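Local coordinates for protein prephenate dehydratase (Chlorobium tepidum TLS, PDB 2QMX) that catalyses, as a prephenate dehydratase, the conversion of prephenate to phenylpyruvate in phenylalanine biosynthesis and is inhibited by L-phenylalanine, at residues Pro185-Ser188 against His189-Val192. Residues are numbered along the deposited sequence; the frame is centred on the assembly and turned at random.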
loop_
_atom_site.group_PDB
_atom_site.type_symbol
_atom_site.label_atom_id
_atom_site.label_comp_id
_atom_site.label_asym_id
_atom_site.label_seq_id
_atom_site.Cartn_x
_atom_site.Cartn_y
_atom_site.Cartn_z
ATOM N N PRO A 185 -14.710 19.582 15.577
ATOM C CA PRO A 185 -14.656 18.163 15.884
ATOM C C PRO A 185 -16.032 17.726 16.410
ATOM O O PRO A 185 -16.253 17.636 17.627
ATOM C CB PRO A 185 -13.590 18.084 16.997
ATOM C CG PRO A 185 -13.569 19.421 17.596
ATOM C CD PRO A 185 -13.832 20.366 16.453
ATOM N N ASP A 186 -16.968 17.493 15.505
ATOM C CA ASP A 186 -18.305 17.239 15.965
ATOM C C ASP A 186 -18.616 15.785 16.119
ATOM O O ASP A 186 -18.672 15.051 15.124
ATOM C CB ASP A 186 -19.338 17.880 15.075
ATOM C CG ASP A 186 -20.508 18.367 15.877
ATOM O OD1 ASP A 186 -20.934 17.628 16.802
ATOM O OD2 ASP A 186 -20.964 19.490 15.610
ATOM N N ILE A 187 -18.815 15.356 17.363
ATOM C CA ILE A 187 -19.012 13.933 17.583
ATOM C C ILE A 187 -20.498 13.623 17.537
ATOM O O ILE A 187 -20.883 12.530 17.121
ATOM C CB ILE A 187 -18.238 13.413 18.864
ATOM C CG1 ILE A 187 -17.380 12.210 18.533
ATOM C CG2 ILE A 187 -19.145 13.113 20.054
ATOM C CD1 ILE A 187 -16.048 12.576 17.779
ATOM N N SER A 188 -21.315 14.626 17.907
ATOM C CA SER A 188 -22.710 14.413 18.244
ATOM C C SER A 188 -23.542 13.994 17.037
ATOM O O SER A 188 -24.571 13.299 17.204
ATOM C CB SER A 188 -23.335 15.644 18.994
ATOM O OG SER A 188 -23.741 16.798 18.135
ATOM N N HIS A 189 -23.098 14.397 15.830
ATOM C CA HIS A 189 -23.871 14.116 14.598
ATOM C C HIS A 189 -23.510 12.787 13.895
ATOM O O HIS A 189 -24.221 12.374 12.997
ATOM C CB HIS A 189 -23.918 15.311 13.610
ATOM C CG HIS A 189 -24.685 16.515 14.109
ATOM N ND1 HIS A 189 -24.588 17.761 13.518
ATOM C CD2 HIS A 189 -25.538 16.672 15.156
ATOM C CE1 HIS A 189 -25.344 18.628 14.173
ATOM N NE2 HIS A 189 -25.936 17.992 15.170
ATOM N N LEU A 190 -22.432 12.127 14.320
ATOM C CA LEU A 190 -22.071 10.751 13.891
ATOM C C LEU A 190 -23.207 9.766 14.191
ATOM O O LEU A 190 -23.952 9.943 15.192
ATOM C CB LEU A 190 -20.808 10.290 14.600
ATOM C CG LEU A 190 -19.478 10.382 13.821
ATOM C CD1 LEU A 190 -19.378 11.621 12.920
ATOM C CD2 LEU A 190 -18.162 10.095 14.657
ATOM N N LYS A 191 -23.316 8.726 13.350
ATOM C CA LYS A 191 -24.372 7.689 13.461
ATOM C C LYS A 191 -24.312 6.935 14.793
ATOM O O LYS A 191 -25.302 6.663 15.410
ATOM C CB LYS A 191 -24.280 6.713 12.255
ATOM C CG LYS A 191 -25.350 5.616 12.184
ATOM C CD LYS A 191 -25.363 4.860 10.847
ATOM C CE LYS A 191 -25.853 5.762 9.710
ATOM N NZ LYS A 191 -26.211 5.175 8.382
ATOM N N VAL A 192 -23.104 6.580 15.196
ATOM C CA VAL A 192 -22.806 5.876 16.460
ATOM C C VAL A 192 -21.524 6.542 16.949
ATOM O O VAL A 192 -20.572 6.698 16.153
ATOM C CB VAL A 192 -22.474 4.364 16.244
ATOM C CG1 VAL A 192 -22.246 3.663 17.567
ATOM C CG2 VAL A 192 -23.547 3.648 15.457
#
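Ile187 and Leu190 close a type I beta turn, Leu190 N donating to Ile187 O over 3.2 Å at an N-H...O angle of 146°. The carboxylate of Asp186 ties down the way into this turn. Asp186 OD1 takes two bonds: it receives Ser188 N at 3.2 Å on its anti lone pair and is met by Ser188 OG, also at 3.2 Å, from the syn side, 25° out of the carboxylate plane. Ser188 OG can reach it because chi1 of 80° sets the hydroxyl between the backbone N and the carbonyl carbon. Ser188 OG also lies obliquely to the His189 ring, 3.5 Å from His189 CD2. A leucine in place of Asp186 has no carboxylate, and would probably leave the amide and hydroxyl of Ser188 without their common acceptor and the hydroxyl free to turn. Beside the turn bond, Leu190 CB lies 3.4 Å from Ile187 O, and the apolar pair Leu190 CD2 and Ile187 CG1 makes a loose contact of 4.5 Å. Leu190 and His189 also touch Tyr49, whose hydroxyl is hydrogen-bonded to Asp186 O, and Ile187 rests on Leu77. The arrangement is an Asx turn at Asp186 overlapping the start of a type I beta turn, here in the surface loop that joins strand 173-181 of the prephenate dehydratase part to strand 195-208 of the ACT-domain part.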